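Local coordinates for protein beta-n-acetylhexosaminidase (Streptococcus pneumoniae, PDB 4AZI) that hydrolyses terminal beta-linked N-acetylglucosamine from glycans, acting as a family 20 exo-beta-D-N-acetylglucosaminidase catalytic module, at residues 276-281 and 302-307; 11-16 and 324-329; 295-300 and 343-348. The protein carries 2 engineered substitutions. All blocks are in the same frame, centred on the assembly; numbering follows the deposited sequence.

The three contacts lie on one side of the barrel, where its last two strands meet its first. Contact 2 pairs strand 10-16 with strand 321-329 and contains Trp-329; contact 1, its centre about 11 Å from that of contact 2, lies on the neighbouring strand 271-282 and contains Tyr-280. Both residues line the pocket and touch the bound inhibitor. Main chains join the two contacts: Tyr-281 O lies 2.8 Å from Trp-329 N. Contact 3 packs the helices outside these strands; its centre is about 9 Å from that of contact 1 and about 12 Å from that of contact 2, and Leu-345 touches Tyr-281, Leu-326 and Ile-328.

Contact 1: residues 276-281 and 302-307; sequences NGDWYY and GKTPFN. With OAN (O-(2-acetamido-2-deoxy D-glucopyranosylidene) amino-N-phenylcarbamate), chain C.
Residues 276-281 make a short 3-10 turn before the strand resumes, and 302-307 run off the end of a helix, the two backbones coming closest at Asp-278 and Thr-304, whose CA atoms are 7.2 Å apart. The hydroxyl of Thr-304, the first residue to leave helical geometry, stands beside its own backbone N (chi1 -54°) and donates to the carboxylate of Asp-278. This bond, 2.6 Å from Thr-304 OG1 to Asp-278 OD2, comes from above the carboxylate plane. On the other branch, Thr-304 CG2 meets the amide of Asn-276 tip to tip, 3.5 Å from ND2. That amide is held at both ends: ND2 bonds to Gln-308 O, while Asn-276 OD1 closes an Asx turn by accepting from Asp-278 N at 3.0 Å.

Trp-279 presents the edge of its indole to the outgoing chain. Trp-279 CZ2 lies 3.5 Å from Pro-305 O, Trp-279 CH2 lies 3.6 Å from Phe-306 O, and Thr-304 O is in the ring plane, so three successive carbonyls follow the rim. NE1 bonds to Asn-300 O in the last turn of the helix, which fixes the ring's rotation, and Asn-276 CB covers part of one face. Gly-277 CA lies 3.7 Å above the Tyr-280 ring, over its centre. Tyr-280 OH donates to the acetamido oxygen OAN of the inhibitor at 2.6 Å, consistent with the family 20 mechanism, in which a tyrosine helps orient the substrate's 2-acetamido group. The contact lies within a beta-alpha-beta unit of the TIM barrel (strand 271-282, helix 294-303, strand 321-329), whose Tyr-280 reaches the sugar pocket.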
loop_
_atom_site.group_PDB
_atom_site.type_symbol
_atom_site.label_atom_id
_atom_site.label_comp_id
_atom_site.label_asym_id
_atom_site.label_seq_id
_atom_site.Cartn_x
_atom_site.Cartn_y
_atom_site.Cartn_z
ATOM N N ASN A 276 10.526 1.208 4.800
ATOM C CA ASN A 276 11.486 0.542 5.679
ATOM C C ASN A 276 10.832 -0.394 6.666
ATOM O O ASN A 276 9.928 0.011 7.385
ATOM C CB ASN A 276 12.308 1.577 6.434
ATOM C CG ASN A 276 13.676 1.067 6.796
ATOM O OD1 ASN A 276 13.827 -0.062 7.245
ATOM N ND2 ASN A 276 14.689 1.896 6.581
ATOM N N GLY A 277 11.280 -1.649 6.678
ATOM C CA GLY A 277 10.861 -2.634 7.680
ATOM C C GLY A 277 11.024 -2.132 9.111
ATOM O O GLY A 277 10.349 -2.599 10.030
ATOM N N ASP A 278 11.906 -1.155 9.295
ATOM C CA ASP A 278 12.107 -0.517 10.599
ATOM C C ASP A 278 10.804 0.053 11.164
ATOM O O ASP A 278 10.623 0.125 12.376
ATOM C CB ASP A 278 13.151 0.605 10.475
ATOM C CG ASP A 278 14.579 0.084 10.393
ATOM O OD1 ASP A 278 14.783 -1.149 10.502
ATOM O OD2 ASP A 278 15.501 0.911 10.216
ATOM N N TRP A 279 9.903 0.461 10.273
ATOM C CA TRP A 279 8.634 1.077 10.675
ATOM C C TRP A 279 7.434 0.138 10.683
ATOM O O TRP A 279 6.292 0.598 10.780
ATOM C CB TRP A 279 8.359 2.327 9.821
ATOM C CG TRP A 279 9.507 3.321 9.806
ATOM C CD1 TRP A 279 10.268 3.753 10.886
ATOM C CD2 TRP A 279 10.049 4.050 8.647
ATOM N NE1 TRP A 279 11.226 4.654 10.483
ATOM C CE2 TRP A 279 11.146 4.879 9.157
ATOM C CE3 TRP A 279 9.756 4.084 7.285
ATOM C CZ2 TRP A 279 11.900 5.704 8.323
ATOM C CZ3 TRP A 279 10.522 4.914 6.454
ATOM C CH2 TRP A 279 11.561 5.713 6.965
ATOM N N TYR A 280 7.671 -1.172 10.594
ATOM C CA TYR A 280 6.588 -2.173 10.578
ATOM C C TYR A 280 5.976 -2.370 11.975
ATOM O O TYR A 280 6.702 -2.403 12.968
ATOM C CB TYR A 280 7.118 -3.527 10.086
ATOM C CG TYR A 280 7.229 -3.708 8.579
ATOM C CD1 TYR A 280 7.088 -2.628 7.702
ATOM C CD2 TYR A 280 7.495 -4.964 8.036
ATOM C CE1 TYR A 280 7.199 -2.799 6.323
ATOM C CE2 TYR A 280 7.607 -5.143 6.664
ATOM C CZ TYR A 280 7.445 -4.065 5.811
ATOM O OH TYR A 280 7.548 -4.247 4.440
ATOM N N TYR A 281 4.654 -2.511 12.037
ATOM C CA TYR A 281 3.966 -2.956 13.262
ATOM C C TYR A 281 2.903 -4.001 12.943
ATOM O O TYR A 281 2.037 -3.762 12.101
ATOM C CB TYR A 281 3.321 -1.795 14.026
ATOM C CG TYR A 281 2.460 -2.262 15.196
ATOM C CD1 TYR A 281 3.002 -3.058 16.215
ATOM C CD2 TYR A 281 1.102 -1.931 15.273
ATOM C CE1 TYR A 281 2.221 -3.502 17.274
ATOM C CE2 TYR A 281 0.311 -2.367 16.336
ATOM C CZ TYR A 281 0.879 -3.151 17.335
ATOM O OH TYR A 281 0.110 -3.593 18.396
ATOM N N GLY A 302 11.911 7.655 14.962
ATOM C CA GLY A 302 12.927 8.658 15.250
ATOM C C GLY A 302 14.324 8.232 14.838
ATOM O O GLY A 302 15.068 9.023 14.269
ATOM N N LYS A 303 14.661 6.974 15.114
ATOM C CA LYS A 303 16.023 6.443 14.947
ATOM C C LYS A 303 16.457 6.230 13.496
ATOM O O LYS A 303 17.613 6.464 13.155
ATOM C CB LYS A 303 16.163 5.128 15.723
ATOM C CG LYS A 303 17.521 4.910 16.370
ATOM C CD LYS A 303 17.382 4.007 17.594
ATOM C CE LYS A 303 18.569 4.162 18.533
ATOM N N THR A 304 15.540 5.763 12.653
ATOM C CA THR A 304 15.820 5.580 11.230
ATOM C C THR A 304 15.452 6.862 10.492
ATOM O O THR A 304 14.329 7.328 10.631
ATOM C CB THR A 304 14.991 4.421 10.649
ATOM O OG1 THR A 304 15.210 3.243 11.432
ATOM C CG2 THR A 304 15.376 4.150 9.187
ATOM N N PRO A 305 16.392 7.438 9.702
ATOM C CA PRO A 305 16.033 8.656 8.971
ATOM C C PRO A 305 14.943 8.444 7.910
ATOM O O PRO A 305 14.800 7.341 7.360
ATOM C CB PRO A 305 17.358 9.091 8.338
ATOM C CG PRO A 305 18.407 8.521 9.240
ATOM C CD PRO A 305 17.845 7.187 9.663
ATOM N N PHE A 306 14.171 9.499 7.658
ATOM C CA PHE A 306 13.027 9.475 6.735
ATOM C C PHE A 306 13.454 8.983 5.360
ATOM O O PHE A 306 12.728 8.232 4.708
ATOM C CB PHE A 306 12.429 10.888 6.626
ATOM C CG PHE A 306 11.255 11.002 5.683
ATOM C CD1 PHE A 306 9.964 10.778 6.131
ATOM C CD2 PHE A 306 11.445 11.377 4.350
ATOM C CE1 PHE A 306 8.876 10.908 5.270
ATOM C CE2 PHE A 306 10.365 11.503 3.486
ATOM C CZ PHE A 306 9.078 11.273 3.949
ATOM N N ASN A 307 14.627 9.421 4.926
ATOM C CA ASN A 307 15.149 9.057 3.619
ATOM C C ASN A 307 15.991 7.776 3.607
ATOM O O ASN A 307 16.485 7.375 2.547
ATOM C CB ASN A 307 15.956 10.224 3.021
ATOM C CG ASN A 307 15.071 11.362 2.517
ATOM O OD1 ASN A 307 13.945 11.144 2.070
ATOM N ND2 ASN A 307 15.592 12.588 2.578
HETATM C CAH OAN C . 6.509 -6.854 1.852
HETATM C CAG OAN C . 6.296 -7.361 3.286
HETATM O OAN OAN C . 6.541 -6.635 4.238
HETATM N NAI OAN C . 5.852 -8.616 3.390
HETATM C CAB OAN C . 5.564 -9.306 4.665
HETATM C CAC OAN C . 4.159 -8.934 5.144
HETATM O OAJ OAN C . 3.196 -9.755 4.471
HETATM C CAD OAN C . 4.025 -9.113 6.650
HETATM O OAK OAN C . 2.691 -8.774 7.002
HETATM C CAE OAN C . 5.004 -8.167 7.363
HETATM C CAF OAN C . 5.007 -8.281 8.890
HETATM O OAM OAN C . 5.484 -9.569 9.293
HETATM O OAL OAN C . 6.373 -8.324 6.903
HETATM C CAA OAN C . 6.626 -9.007 5.745
HETATM N NAY OAN C . 7.863 -9.414 5.558
HETATM O OAQ OAN C . 8.747 -9.119 6.554
HETATM C CAP OAN C . 9.752 -10.033 6.705
HETATM O OAR OAN C . 10.645 -9.827 7.529
HETATM N NAO OAN C . 9.695 -11.126 5.929
HETATM C CAS OAN C . 10.606 -12.111 5.901
HETATM C CAT OAN C . 11.124 -12.488 4.662
HETATM C CAU OAN C . 12.071 -13.508 4.570
HETATM C CAV OAN C . 12.508 -14.156 5.724
HETATM C CAW OAN C . 11.992 -13.786 6.974
HETATM C CAX OAN C . 11.040 -12.767 7.064
#

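Contact 2: residues 11-16 and 324-329; sequences KVISID and SMLSIW. With OAN (O-(2-acetamido-2-deoxy D-glucopyranosylidene) amino-N-phenylcarbamate), chain C.
The indole of Trp-329 has a water over the centre of one face and the sugar ring of the inhibitor on the opposite face, where CAE lies 3.6 Å above the plane, offset toward the rim. At the ring's edge and in its plane stands Asp-16 OD2, 3.8 Å from Trp-329 CE3, with the carboxylate turned 72° from the ring. From the sugar's side, above the plane at the rim, hydroxyl OAK comes 3.3 Å from Trp-329 CE3. Tyr-280 also meets the indole edge-to-face. The water is held by Ser-14 OG at 2.7 Å and donates to Ile-328 O, so both strands position it; Ser-14 OG is also hydrogen-bonded to His-43 ND1.

Behind the pocket the strands run parallel, in register from Lys-11 with Ser-324 to Ile-15 with Ile-328. Five backbone bonds link them; the straightest, Ser-14 N to Leu-326 O, is 2.7 Å long with an N-H...O angle of 169°. On the face with Ser-14 and Ser-327, Val-12 CG1 meets Met-325 SD at 3.4 Å, and Ser-14 CB flanks the same sulfur. On the other face, Ile-13 CD1 lies alongside Leu-326 CD2 at 3.5 Å; helix 339-352 covers Ile-13, Leu-326 and Ile-328, while Ile-15 packs on Phe-22.

The backbone bonds join the first and eighth strands and close the TIM barrel. The last comes from Asp-16, whose side chain adds a charge: OD2 forms a salt bridge with Arg-19 and accepts from Ala-330 N. The carboxylate is therefore probably ionised and probably helps to position Arg-19, which binds the inhibitor.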
loop_
_atom_site.group_PDB
_atom_site.type_symbol
_atom_site.label_atom_id
_atom_site.label_comp_id
_atom_site.label_asym_id
_atom_site.label_seq_id
_atom_site.Cartn_x
_atom_site.Cartn_y
_atom_site.Cartn_z
ATOM N N LYS A 11 4.069 10.901 1.874
ATOM C CA LYS A 11 4.063 10.404 3.257
ATOM C C LYS A 11 2.888 9.452 3.405
ATOM O O LYS A 11 1.717 9.859 3.353
ATOM C CB LYS A 11 3.955 11.537 4.283
ATOM C CG LYS A 11 5.242 12.328 4.518
ATOM C CD LYS A 11 5.532 13.360 3.435
ATOM C CE LYS A 11 4.326 14.245 3.169
ATOM N NZ LYS A 11 4.692 15.417 2.325
ATOM N N VAL A 12 3.203 8.176 3.574
ATOM C CA VAL A 12 2.197 7.136 3.403
ATOM C C VAL A 12 2.033 6.290 4.668
ATOM O O VAL A 12 3.015 5.926 5.316
ATOM C CB VAL A 12 2.523 6.241 2.183
ATOM C CG1 VAL A 12 1.354 5.322 1.848
ATOM C CG2 VAL A 12 2.851 7.094 0.963
ATOM N N ILE A 13 0.777 6.022 5.019
ATOM C CA ILE A 13 0.426 5.022 6.024
ATOM C C ILE A 13 -0.179 3.815 5.299
ATOM O O ILE A 13 -1.119 3.956 4.511
ATOM C CB ILE A 13 -0.507 5.602 7.146
ATOM C CG1 ILE A 13 -0.910 4.530 8.168
ATOM C CG2 ILE A 13 -1.725 6.315 6.566
ATOM C CD1 ILE A 13 0.259 3.924 8.927
ATOM N N SER A 14 0.394 2.637 5.528
ATOM C CA SER A 14 -0.108 1.401 4.917
ATOM C C SER A 14 -0.930 0.610 5.929
ATOM O O SER A 14 -0.528 0.488 7.083
ATOM C CB SER A 14 1.039 0.544 4.365
ATOM O OG SER A 14 0.561 -0.675 3.812
ATOM N N ILE A 15 -2.072 0.087 5.478
ATOM C CA ILE A 15 -2.986 -0.705 6.308
ATOM C C ILE A 15 -3.303 -2.043 5.618
ATOM O O ILE A 15 -3.858 -2.072 4.510
ATOM C CB ILE A 15 -4.311 0.063 6.601
ATOM C CG1 ILE A 15 -4.077 1.367 7.401
ATOM C CG2 ILE A 15 -5.345 -0.838 7.257
ATOM C CD1 ILE A 15 -3.546 1.213 8.822
ATOM N N ASP A 16 -2.945 -3.139 6.285
ATOM C CA ASP A 16 -3.193 -4.499 5.802
ATOM C C ASP A 16 -4.669 -4.868 5.997
ATOM O O ASP A 16 -5.036 -5.561 6.951
ATOM C CB ASP A 16 -2.245 -5.476 6.541
ATOM C CG ASP A 16 -2.308 -6.921 6.024
ATOM O OD1 ASP A 16 -3.002 -7.222 5.026
ATOM O OD2 ASP A 16 -1.643 -7.780 6.648
ATOM N N SER A 324 8.108 8.155 1.734
ATOM C CA SER A 324 8.228 7.073 2.693
ATOM C C SER A 324 6.878 6.557 3.160
ATOM O O SER A 324 5.885 7.299 3.186
ATOM C CB SER A 324 9.052 7.524 3.905
ATOM O OG SER A 324 10.417 7.664 3.569
ATOM N N MET A 325 6.862 5.284 3.541
ATOM C CA MET A 325 5.648 4.611 3.969
ATOM C C MET A 325 5.863 3.849 5.282
ATOM O O MET A 325 6.799 3.070 5.405
ATOM C CB MET A 325 5.178 3.660 2.866
ATOM C CG MET A 325 3.930 2.857 3.200
ATOM S SD MET A 325 3.026 2.365 1.715
ATOM C CE MET A 325 4.069 1.062 1.075
ATOM N N LEU A 326 4.995 4.103 6.257
ATOM C CA LEU A 326 4.961 3.340 7.505
ATOM C C LEU A 326 3.834 2.301 7.409
ATOM O O LEU A 326 2.737 2.610 6.923
ATOM C CB LEU A 326 4.775 4.275 8.706
ATOM C CG LEU A 326 4.757 3.670 10.113
ATOM C CD1 LEU A 326 5.538 4.543 11.085
ATOM C CD2 LEU A 326 3.326 3.469 10.594
ATOM N N SER A 327 4.102 1.082 7.873
ATOM C CA SER A 327 3.249 -0.055 7.541
ATOM C C SER A 327 2.671 -0.811 8.734
ATOM O O SER A 327 3.409 -1.238 9.634
ATOM C CB SER A 327 3.988 -1.038 6.638
ATOM O OG SER A 327 4.646 -0.388 5.565
ATOM N N ILE A 328 1.348 -0.990 8.698
ATOM C CA ILE A 328 0.596 -1.708 9.731
ATOM C C ILE A 328 0.147 -3.054 9.164
ATOM O O ILE A 328 -0.635 -3.098 8.216
ATOM C CB ILE A 328 -0.640 -0.908 10.209
ATOM C CG1 ILE A 328 -0.273 0.535 10.605
ATOM C CG2 ILE A 328 -1.333 -1.613 11.373
ATOM C CD1 ILE A 328 0.880 0.679 11.596
ATOM N N TRP A 329 0.655 -4.147 9.724
ATOM C CA TRP A 329 0.356 -5.475 9.178
ATOM C C TRP A 329 -0.545 -6.301 10.061
ATOM O O TRP A 329 -0.626 -6.073 11.270
ATOM C CB TRP A 329 1.637 -6.234 8.863
ATOM C CG TRP A 329 2.558 -5.544 7.878
ATOM C CD1 TRP A 329 3.683 -4.778 8.173
ATOM C CD2 TRP A 329 2.484 -5.556 6.401
ATOM N NE1 TRP A 329 4.290 -4.332 7.024
ATOM C CE2 TRP A 329 3.617 -4.752 5.927
ATOM C CE3 TRP A 329 1.614 -6.112 5.465
ATOM C CZ2 TRP A 329 3.858 -4.540 4.573
ATOM C CZ3 TRP A 329 1.871 -5.893 4.096
ATOM C CH2 TRP A 329 2.965 -5.129 3.664
HETATM C CAH OAN C . 6.509 -6.854 1.852
HETATM C CAG OAN C . 6.296 -7.361 3.286
HETATM O OAN OAN C . 6.541 -6.635 4.238
HETATM N NAI OAN C . 5.852 -8.616 3.390
HETATM C CAB OAN C . 5.564 -9.306 4.665
HETATM C CAC OAN C . 4.159 -8.934 5.144
HETATM O OAJ OAN C . 3.196 -9.755 4.471
HETATM C CAD OAN C . 4.025 -9.113 6.650
HETATM O OAK OAN C . 2.691 -8.774 7.002
HETATM C CAE OAN C . 5.004 -8.167 7.363
HETATM C CAF OAN C . 5.007 -8.281 8.890
HETATM O OAM OAN C . 5.484 -9.569 9.293
HETATM O OAL OAN C . 6.373 -8.324 6.903
HETATM C CAA OAN C . 6.626 -9.007 5.745
HETATM N NAY OAN C . 7.863 -9.414 5.558
HETATM O OAQ OAN C . 8.747 -9.119 6.554
HETATM C CAP OAN C . 9.752 -10.033 6.705
HETATM O OAR OAN C . 10.645 -9.827 7.529
HETATM N NAO OAN C . 9.695 -11.126 5.929
HETATM C CAS OAN C . 10.606 -12.111 5.901
HETATM C CAT OAN C . 11.124 -12.488 4.662
HETATM C CAU OAN C . 12.071 -13.508 4.570
HETATM C CAV OAN C . 12.508 -14.156 5.724
HETATM C CAW OAN C . 11.992 -13.786 6.974
HETATM C CAX OAN C . 11.040 -12.767 7.064
HETATM O O HOH W 1 0.822 -2.622 5.640
#

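Contact 3: residues 295-300 and 343-348; sequences KKAIEN and FELMTA
From CB of Ile-298 the side chain divides into two arms, both used against helix 339-352. The methyl Ile-298 CG2, anti to the backbone N, makes a loose contact, 4.4 Å from Ala-348 CB. Ile-298 CG1 stands beside the backbone N instead (chi1 -70°) and passes 3.8 Å from Leu-345 CD1, the two side chains crossing obliquely. The chain then runs out extended (chi2 169°), and CD1 of Ile-298 ends against the carboxylate of Glu-344, the two side chains crossing at about a right angle. Ile-298 CD1 is 3.6 Å from Glu-344 CD and almost equally far from the two oxygens, so it rests against the middle of the flat group instead of meeting one oxygen. Glu-344 is extended and exposed, and lays its carboxylate group, more than its aliphatic carbons, against the methyl.

The two helices are neighbours in the outer layer of the TIM barrel, following its seventh and eighth strands. They run nearly parallel, their segment axes 18° apart and 9.2 Å from each other at closest approach.

Deeper in the interface, Leu-345 lies between the two helices and the sheet. Its CG is anti to the backbone N, and from there Leu-345 CD1 reaches the main chain of the partner helix, 3.7 Å from both Ala-297 C and Ile-298 N, while also touching Ala-297 CB at 3.8 Å. CD2 approaches the same methyl less tightly. Inward, Leu-345 continues onto Leu-326 and Ile-328 of the eighth strand and Tyr-281 of the seventh, while on the far flank of helix 339-352 Met-346 and Thr-347 pack on Leu-37 of helix 24-37.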
loop_
_atom_site.group_PDB
_atom_site.type_symbol
_atom_site.label_atom_id
_atom_site.label_comp_id
_atom_site.label_asym_id
_atom_site.label_seq_id
_atom_site.Cartn_x
_atom_site.Cartn_y
_atom_site.Cartn_z
ATOM N N LYS A 295 6.705 -1.008 20.482
ATOM C CA LYS A 295 7.706 -0.159 21.128
ATOM C C LYS A 295 8.899 0.165 20.216
ATOM O O LYS A 295 9.340 1.315 20.126
ATOM C CB LYS A 295 8.164 -0.832 22.418
ATOM C CG LYS A 295 8.900 0.059 23.405
ATOM C CD LYS A 295 8.829 -0.515 24.822
ATOM C CE LYS A 295 9.093 -2.018 24.886
ATOM N NZ LYS A 295 10.406 -2.440 24.308
ATOM N N LYS A 296 9.401 -0.853 19.528
ATOM C CA LYS A 296 10.522 -0.699 18.604
ATOM C C LYS A 296 10.148 0.109 17.349
ATOM O O LYS A 296 10.939 0.940 16.876
ATOM C CB LYS A 296 11.068 -2.081 18.226
ATOM C CG LYS A 296 12.187 -2.080 17.190
ATOM C CD LYS A 296 13.489 -1.510 17.743
ATOM C CE LYS A 296 14.253 -2.531 18.569
ATOM N NZ LYS A 296 15.575 -1.988 18.993
ATOM N N ALA A 297 8.956 -0.148 16.811
ATOM C CA ALA A 297 8.433 0.612 15.671
ATOM C C ALA A 297 8.404 2.099 16.007
ATOM O O ALA A 297 8.871 2.937 15.226
ATOM C CB ALA A 297 7.045 0.121 15.282
ATOM N N ILE A 298 7.860 2.416 17.177
ATOM C CA ILE A 298 7.808 3.791 17.669
ATOM C C ILE A 298 9.200 4.412 17.815
ATOM O O ILE A 298 9.408 5.562 17.399
ATOM C CB ILE A 298 6.979 3.901 18.971
ATOM C CG1 ILE A 298 5.501 3.675 18.642
ATOM C CG2 ILE A 298 7.193 5.264 19.628
ATOM C CD1 ILE A 298 4.588 3.483 19.839
ATOM N N GLU A 299 10.133 3.656 18.403
ATOM C CA GLU A 299 11.534 4.074 18.520
ATOM C C GLU A 299 12.096 4.410 17.143
ATOM O O GLU A 299 12.639 5.497 16.939
ATOM C CB GLU A 299 12.392 2.981 19.186
ATOM C CG GLU A 299 13.824 3.411 19.496
ATOM C CD GLU A 299 14.735 2.250 19.877
ATOM O OE1 GLU A 299 14.290 1.086 19.804
ATOM O OE2 GLU A 299 15.906 2.497 20.240
ATOM N N ASN A 300 11.925 3.485 16.199
ATOM C CA ASN A 300 12.505 3.616 14.849
ATOM C C ASN A 300 11.987 4.788 14.010
ATOM O O ASN A 300 12.683 5.243 13.095
ATOM C CB ASN A 300 12.365 2.312 14.051
ATOM C CG ASN A 300 13.185 1.173 14.629
ATOM O OD1 ASN A 300 12.806 0.011 14.501
ATOM N ND2 ASN A 300 14.321 1.494 15.240
ATOM N N PHE A 343 -2.408 5.234 15.762
ATOM C CA PHE A 343 -2.374 6.693 15.829
ATOM C C PHE A 343 -1.103 7.189 16.515
ATOM O O PHE A 343 -0.490 8.152 16.053
ATOM C CB PHE A 343 -3.632 7.235 16.526
ATOM C CG PHE A 343 -4.875 7.218 15.664
ATOM C CD1 PHE A 343 -4.906 6.533 14.448
ATOM C CD2 PHE A 343 -6.030 7.872 16.088
ATOM C CE1 PHE A 343 -6.052 6.521 13.664
ATOM C CE2 PHE A 343 -7.183 7.862 15.307
ATOM C CZ PHE A 343 -7.193 7.185 14.094
ATOM N N GLU A 344 -0.692 6.531 17.596
ATOM C CA GLU A 344 0.572 6.901 18.243
ATOM C C GLU A 344 1.767 6.695 17.297
ATOM O O GLU A 344 2.660 7.542 17.215
ATOM C CB GLU A 344 0.790 6.142 19.555
ATOM C CG GLU A 344 2.036 6.612 20.301
ATOM C CD GLU A 344 2.385 5.766 21.512
ATOM O OE1 GLU A 344 1.687 4.766 21.779
ATOM O OE2 GLU A 344 3.374 6.105 22.194
ATOM N N LEU A 345 1.768 5.573 16.582
ATOM C CA LEU A 345 2.841 5.274 15.637
ATOM C C LEU A 345 2.885 6.312 14.511
ATOM O O LEU A 345 3.952 6.846 14.200
ATOM C CB LEU A 345 2.688 3.849 15.084
ATOM C CG LEU A 345 3.803 3.242 14.228
ATOM C CD1 LEU A 345 5.173 3.371 14.876
ATOM C CD2 LEU A 345 3.493 1.779 13.939
ATOM N N MET A 346 1.720 6.603 13.928
ATOM C CA MET A 346 1.594 7.637 12.907
ATOM C C MET A 346 2.058 9.005 13.393
ATOM O O MET A 346 2.761 9.703 12.674
ATOM C CB MET A 346 0.152 7.742 12.409
ATOM C CG MET A 346 -0.295 6.569 11.561
ATOM S SD MET A 346 -2.052 6.653 11.202
ATOM C CE MET A 346 -2.090 7.998 10.016
ATOM N N THR A 347 1.647 9.381 14.606
ATOM C CA THR A 347 1.988 10.682 15.183
ATOM C C THR A 347 3.498 10.814 15.409
ATOM O O THR A 347 4.089 11.846 15.077
ATOM C CB THR A 347 1.215 10.926 16.502
ATOM O OG1 THR A 347 -0.192 10.835 16.251
ATOM C CG2 THR A 347 1.535 12.297 17.089
ATOM N N ALA A 348 4.110 9.762 15.950
ATOM C CA ALA A 348 5.558 9.723 16.179
ATOM C C ALA A 348 6.376 9.947 14.897
ATOM O O ALA A 348 7.316 10.744 14.890
ATOM C CB ALA A 348 5.951 8.413 16.845
#